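PDB 2D2E: SufC protein, which binds and hydrolyses ATP as an atypical cytoplasmic ABC-type ATPase, probably powering the Suf machinery that assembles iron-sulfur clusters. Local coordinates for residues A[202-216]-A[225-239]. Residues are numbered along the deposited sequence; the frame is centred on the assembly and turned at random. Where two conformers were deposited one is given.
Sequences YQRILNYIQPDKVHV and TGGPELALELEAKGY
The rings of Tyr239 and Tyr202 meet the opposite segment at their edges: Val216 CG1 lies near the plane of Tyr239, 4.1 Å from CE2, and Glu235 OE2 near that of Tyr202. The Tyr239 hydroxyl is hydrogen-bonded to His201 O and Gly36 N, and its ring meets that of His201. At His215, whose NE2 pairs with His32, the Thr225 methyl approaches obliquely. Glu235 OE1 accepts from Gln203 N at 3.0 Å, nearly straight (161°) but from 56° above the carboxylate plane. With CG anti to its own N (chi1 -163°) and a bend at chi2, Glu235 folds its carboxylate over Gln203 CB. An alanine here would remove the carboxylate and is likely to leave the Gln203 N-H without its acceptor and a gap beside Gln203 CB. Gln203 slants across the helix, CG beside Ala231 O and NE2 3.3 Å from Leu232 CD2; NE2 donates to Asn207 OD1 and to a water held by Pro228 O. Small Ala231 lets Leu206 CD1 within 3.7 Å of its CB. Branched Val216 meets Leu234 tip to tip, CG2 to CD1 at 3.6 Å. Val214 N donates to Gly226 O (2.8 Å) and Gly226 N to Val214 O (2.9 Å); glycine suits because Leu230 CB would crowd a side chain. This antiparallel beta hairpin leads into helix 228-237, with Tyr239, just beyond, touching the Walker A loop of an ABC ATPase nucleotide-binding domain.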
loop_
_atom_site.group_PDB
_atom_site.type_symbol
_atom_site.label_atom_id
_atom_site.label_comp_id
_atom_site.label_asym_id
_atom_site.label_seq_id
_atom_site.Cartn_x
_atom_site.Cartn_y
_atom_site.Cartn_z
ATOM N N TYR A 202 -2.737 13.398 5.675
ATOM C CA TYR A 202 -3.993 13.779 6.338
ATOM C C TYR A 202 -4.624 12.598 7.045
ATOM O O TYR A 202 -4.533 11.461 6.596
ATOM C CB TYR A 202 -5.025 14.279 5.319
ATOM C CG TYR A 202 -4.638 15.571 4.669
ATOM C CD1 TYR A 202 -4.279 15.612 3.317
ATOM C CD2 TYR A 202 -4.622 16.756 5.394
ATOM C CE1 TYR A 202 -3.918 16.804 2.704
ATOM C CE2 TYR A 202 -4.250 17.966 4.784
ATOM C CZ TYR A 202 -3.904 17.976 3.443
ATOM O OH TYR A 202 -3.560 19.160 2.831
ATOM N N GLN A 203 -5.309 12.880 8.142
ATOM C CA GLN A 203 -6.001 11.845 8.893
ATOM C C GLN A 203 -7.295 11.367 8.200
ATOM O O GLN A 203 -7.768 10.273 8.480
ATOM C CB GLN A 203 -6.396 12.404 10.274
ATOM C CG GLN A 203 -7.149 11.424 11.191
ATOM C CD GLN A 203 -8.679 11.435 11.044
ATOM O OE1 GLN A 203 -9.260 12.287 10.380
ATOM N NE2 GLN A 203 -9.316 10.475 11.674
ATOM N N ARG A 204 -7.841 12.188 7.301
ATOM C CA ARG A 204 -9.123 11.889 6.643
ATOM C C ARG A 204 -9.440 10.441 6.294
ATOM O O ARG A 204 -10.482 9.924 6.690
ATOM C CB ARG A 204 -9.301 12.744 5.381
ATOM C CG ARG A 204 -10.745 12.757 4.846
ATOM C CD ARG A 204 -11.723 13.307 5.896
ATOM N NE ARG A 204 -11.237 14.568 6.458
ATOM C CZ ARG A 204 -11.314 15.749 5.851
ATOM N NH1 ARG A 204 -11.881 15.851 4.655
ATOM N NH2 ARG A 204 -10.790 16.822 6.428
ATOM N N ILE A 205 -8.558 9.783 5.552
ATOM C CA ILE A 205 -8.840 8.401 5.156
ATOM C C ILE A 205 -9.068 7.441 6.318
ATOM O O ILE A 205 -9.745 6.404 6.163
ATOM C CB ILE A 205 -7.725 7.873 4.203
ATOM C CG1 ILE A 205 -8.192 6.581 3.503
ATOM C CG2 ILE A 205 -6.424 7.629 4.982
ATOM C CD1 ILE A 205 -7.224 6.108 2.404
ATOM N N LEU A 206 -8.522 7.784 7.481
ATOM C CA LEU A 206 -8.630 6.912 8.638
ATOM C C LEU A 206 -10.007 6.907 9.276
ATOM O O LEU A 206 -10.269 6.141 10.214
ATOM C CB LEU A 206 -7.519 7.249 9.642
ATOM C CG LEU A 206 -6.137 7.150 8.991
ATOM C CD1 LEU A 206 -5.052 7.516 10.009
ATOM C CD2 LEU A 206 -5.892 5.742 8.459
ATOM N N ASN A 207 -10.884 7.762 8.764
ATOM C CA ASN A 207 -12.269 7.772 9.229
ATOM C C ASN A 207 -12.999 6.689 8.422
ATOM O O ASN A 207 -14.073 6.214 8.830
ATOM C CB ASN A 207 -12.907 9.130 8.976
ATOM C CG ASN A 207 -12.325 10.206 9.865
ATOM O OD1 ASN A 207 -12.287 10.057 11.086
ATOM N ND2 ASN A 207 -11.860 11.285 9.261
ATOM N N TYR A 208 -12.411 6.288 7.285
ATOM C CA TYR A 208 -13.011 5.247 6.445
ATOM C C TYR A 208 -12.311 3.899 6.646
ATOM O O TYR A 208 -12.933 2.857 6.506
ATOM C CB TYR A 208 -12.980 5.608 4.930
ATOM C CG TYR A 208 -13.326 7.036 4.641
ATOM C CD1 TYR A 208 -12.458 7.852 3.925
ATOM C CD2 TYR A 208 -14.511 7.603 5.133
ATOM C CE1 TYR A 208 -12.747 9.211 3.718
ATOM C CE2 TYR A 208 -14.808 8.957 4.920
ATOM C CZ TYR A 208 -13.919 9.752 4.218
ATOM O OH TYR A 208 -14.193 11.097 4.029
ATOM N N ILE A 209 -11.020 3.943 6.985
ATOM C CA ILE A 209 -10.238 2.732 7.253
ATOM C C ILE A 209 -9.767 2.891 8.690
ATOM O O ILE A 209 -8.785 3.585 8.933
ATOM C CB ILE A 209 -8.943 2.628 6.383
ATOM C CG1 ILE A 209 -9.263 2.793 4.903
ATOM C CG2 ILE A 209 -8.275 1.280 6.629
ATOM C CD1 ILE A 209 -8.031 2.713 3.965
ATOM N N GLN A 210 -10.444 2.256 9.639
ATOM C CA GLN A 210 -10.032 2.375 11.029
ATOM C C GLN A 210 -8.735 1.571 11.258
ATOM O O GLN A 210 -8.715 0.358 11.075
ATOM C CB GLN A 210 -11.137 1.843 11.932
ATOM C CG GLN A 210 -10.711 1.788 13.387
ATOM C CD GLN A 210 -11.879 1.816 14.353
ATOM O OE1 GLN A 210 -12.991 2.195 13.983
ATOM N NE2 GLN A 210 -11.652 1.442 15.599
ATOM N N PRO A 211 -7.643 2.237 11.669
ATOM C CA PRO A 211 -6.382 1.528 11.897
ATOM C C PRO A 211 -6.262 0.902 13.292
ATOM O O PRO A 211 -6.794 1.438 14.276
ATOM C CB PRO A 211 -5.329 2.617 11.688
ATOM C CG PRO A 211 -6.023 3.847 12.257
ATOM C CD PRO A 211 -7.459 3.704 11.724
ATOM N N ASP A 212 -5.584 -0.232 13.356
ATOM C CA ASP A 212 -5.331 -0.907 14.624
ATOM C C ASP A 212 -4.205 -0.186 15.350
ATOM O O ASP A 212 -4.130 -0.201 16.584
ATOM C CB ASP A 212 -4.931 -2.357 14.371
ATOM C CG ASP A 212 -6.036 -3.134 13.733
ATOM O OD1 ASP A 212 -7.116 -3.270 14.366
ATOM O OD2 ASP A 212 -5.852 -3.590 12.598
ATOM N N LYS A 213 -3.329 0.463 14.584
ATOM C CA LYS A 213 -2.187 1.186 15.154
ATOM C C LYS A 213 -1.788 2.298 14.189
ATOM O O LYS A 213 -1.933 2.151 12.970
ATOM C CB LYS A 213 -0.998 0.228 15.368
ATOM C CG LYS A 213 0.218 0.861 16.079
ATOM C CD LYS A 213 1.210 -0.236 16.473
ATOM C CE LYS A 213 2.444 0.284 17.190
ATOM N NZ LYS A 213 3.318 -0.882 17.603
ATOM N N VAL A 214 -1.342 3.413 14.755
ATOM C CA VAL A 214 -0.867 4.565 14.003
ATOM C C VAL A 214 0.598 4.816 14.353
ATOM O O VAL A 214 0.950 4.877 15.539
ATOM C CB VAL A 214 -1.671 5.827 14.369
ATOM C CG1 VAL A 214 -1.048 7.056 13.679
ATOM C CG2 VAL A 214 -3.124 5.639 13.960
ATOM N N HIS A 215 1.448 4.932 13.331
ATOM C CA HIS A 215 2.886 5.229 13.506
ATOM C C HIS A 215 3.083 6.623 12.923
ATOM O O HIS A 215 2.516 6.924 11.878
ATOM C CB HIS A 215 3.743 4.263 12.685
ATOM C CG HIS A 215 3.446 2.822 12.938
ATOM N ND1 HIS A 215 4.211 2.032 13.775
ATOM C CD2 HIS A 215 2.462 2.023 12.460
ATOM C CE1 HIS A 215 3.711 0.808 13.803
ATOM N NE2 HIS A 215 2.649 0.776 13.013
ATOM N N VAL A 216 3.868 7.475 13.590
ATOM C CA VAL A 216 4.107 8.814 13.046
ATOM C C VAL A 216 5.600 8.996 12.803
ATOM O O VAL A 216 6.426 8.779 13.709
ATOM C CB VAL A 216 3.633 9.931 13.985
ATOM C CG1 VAL A 216 3.753 11.286 13.252
ATOM C CG2 VAL A 216 2.202 9.694 14.410
ATOM N N THR A 225 3.736 6.257 18.420
ATOM C CA THR A 225 2.779 5.250 17.971
ATOM C C THR A 225 1.602 5.296 18.922
ATOM O O THR A 225 1.733 5.743 20.077
ATOM C CB THR A 225 3.337 3.828 17.995
ATOM O OG1 THR A 225 3.585 3.453 19.354
ATOM C CG2 THR A 225 4.624 3.722 17.188
ATOM N N GLY A 226 0.448 4.863 18.438
ATOM C CA GLY A 226 -0.750 4.846 19.263
ATOM C C GLY A 226 -1.931 4.263 18.525
ATOM O O GLY A 226 -1.759 3.654 17.464
ATOM N N GLY A 227 -3.126 4.416 19.092
ATOM C CA GLY A 227 -4.315 3.931 18.413
ATOM C C GLY A 227 -4.839 5.035 17.505
ATOM O O GLY A 227 -4.147 6.048 17.271
ATOM N N PRO A 228 -6.059 4.882 16.972
ATOM C CA PRO A 228 -6.684 5.866 16.085
ATOM C C PRO A 228 -6.753 7.264 16.709
ATOM O O PRO A 228 -6.740 8.280 15.998
ATOM C CB PRO A 228 -8.085 5.295 15.855
ATOM C CG PRO A 228 -7.911 3.827 16.052
ATOM C CD PRO A 228 -6.937 3.718 17.191
ATOM N N GLU A 229 -6.836 7.313 18.042
ATOM C CA GLU A 229 -6.924 8.590 18.734
ATOM C C GLU A 229 -5.713 9.468 18.448
ATOM O O GLU A 229 -5.814 10.698 18.460
ATOM C CB GLU A 229 -7.053 8.381 20.253
ATOM C CG GLU A 229 -5.824 7.745 20.884
ATOM C CD GLU A 229 -5.919 6.229 20.981
ATOM O OE1 GLU A 229 -6.692 5.603 20.227
ATOM O OE2 GLU A 229 -5.205 5.649 21.828
ATOM N N LEU A 230 -4.564 8.842 18.203
ATOM C CA LEU A 230 -3.352 9.610 17.912
ATOM C C LEU A 230 -3.508 10.335 16.584
ATOM O O LEU A 230 -3.122 11.491 16.454
ATOM C CB LEU A 230 -2.122 8.704 17.863
ATOM C CG LEU A 230 -0.791 9.361 17.449
ATOM C CD1 LEU A 230 -0.485 10.585 18.348
ATOM C CD2 LEU A 230 0.333 8.320 17.525
ATOM N N ALA A 231 -4.084 9.667 15.584
ATOM C CA ALA A 231 -4.287 10.328 14.295
ATOM C C ALA A 231 -5.291 11.463 14.458
ATOM O O ALA A 231 -5.159 12.514 13.847
ATOM C CB ALA A 231 -4.807 9.325 13.256
ATOM N N LEU A 232 -6.305 11.247 15.289
ATOM C CA LEU A 232 -7.314 12.271 15.517
ATOM C C LEU A 232 -6.722 13.522 16.148
ATOM O O LEU A 232 -6.998 14.649 15.710
ATOM C CB LEU A 232 -8.430 11.715 16.415
ATOM C CG LEU A 232 -9.233 10.589 15.744
ATOM C CD1 LEU A 232 -9.986 9.746 16.776
ATOM C CD2 LEU A 232 -10.190 11.205 14.746
ATOM N N GLU A 233 -5.901 13.331 17.172
ATOM C CA GLU A 233 -5.310 14.477 17.842
ATOM C C GLU A 233 -4.351 15.206 16.907
ATOM O O GLU A 233 -4.284 16.423 16.911
ATOM C CB GLU A 233 -4.613 14.055 19.138
ATOM C CG GLU A 233 -4.269 15.278 20.001
ATOM C CD GLU A 233 -4.013 14.950 21.459
ATOM O OE1 GLU A 233 -3.970 15.908 22.266
ATOM O OE2 GLU A 233 -3.853 13.754 21.798
ATOM N N LEU A 234 -3.625 14.455 16.077
ATOM C CA LEU A 234 -2.723 15.069 15.105
ATOM C C LEU A 234 -3.512 15.918 14.121
ATOM O O LEU A 234 -3.072 17.001 13.729
ATOM C CB LEU A 234 -1.969 14.003 14.301
ATOM C CG LEU A 234 -0.545 13.653 14.709
ATOM C CD1 LEU A 234 -0.063 12.495 13.832
ATOM C CD2 LEU A 234 0.364 14.866 14.531
ATOM N N GLU A 235 -4.679 15.439 13.698
ATOM C CA GLU A 235 -5.463 16.221 12.765
ATOM C C GLU A 235 -5.978 17.506 13.430
ATOM O O GLU A 235 -5.977 18.578 12.822
ATOM C CB GLU A 235 -6.628 15.394 12.227
ATOM C CG GLU A 235 -7.253 15.972 10.967
ATOM C CD GLU A 235 -6.262 16.187 9.823
ATOM O OE1 GLU A 235 -5.243 15.433 9.665
ATOM O OE2 GLU A 235 -6.499 17.119 9.033
ATOM N N ALA A 236 -6.395 17.404 14.682
ATOM C CA ALA A 236 -6.902 18.581 15.393
ATOM C C ALA A 236 -5.818 19.615 15.695
ATOM O O ALA A 236 -6.018 20.817 15.479
ATOM C CB ALA A 236 -7.585 18.142 16.706
ATOM N N LYS A 237 -4.665 19.147 16.168
ATOM C CA LYS A 237 -3.585 20.048 16.568
ATOM C C LYS A 237 -2.452 20.325 15.610
ATOM O O LYS A 237 -1.798 21.365 15.726
ATOM C CB LYS A 237 -2.988 19.574 17.893
ATOM C CG LYS A 237 -3.950 19.718 19.060
ATOM C CD LYS A 237 -3.372 19.090 20.328
ATOM C CE LYS A 237 -4.310 19.258 21.511
ATOM N NZ LYS A 237 -3.816 18.485 22.688
ATOM N N GLY A 238 -2.189 19.402 14.689
ATOM C CA GLY A 238 -1.108 19.611 13.739
ATOM C C GLY A 238 0.191 18.888 14.078
ATOM O O GLY A 238 0.434 18.474 15.219
ATOM N N TYR A 239 1.053 18.735 13.083
ATOM C CA TYR A 239 2.299 18.022 13.327
ATOM C C TYR A 239 3.258 18.736 14.277
ATOM O O TYR A 239 3.978 18.073 15.025
ATOM C CB TYR A 239 2.991 17.708 12.003
ATOM C CG TYR A 239 2.321 16.562 11.261
ATOM C CD1 TYR A 239 1.487 16.797 10.172
ATOM C CD2 TYR A 239 2.540 15.244 11.658
ATOM C CE1 TYR A 239 0.886 15.735 9.480
ATOM C CE2 TYR A 239 1.952 14.178 10.986
ATOM C CZ TYR A 239 1.126 14.430 9.895
ATOM O OH TYR A 239 0.561 13.374 9.214
HETATM O O HOH W 1 -8.319 8.276 13.513
HETATM O O HOH W 2 4.883 0.662 19.296
#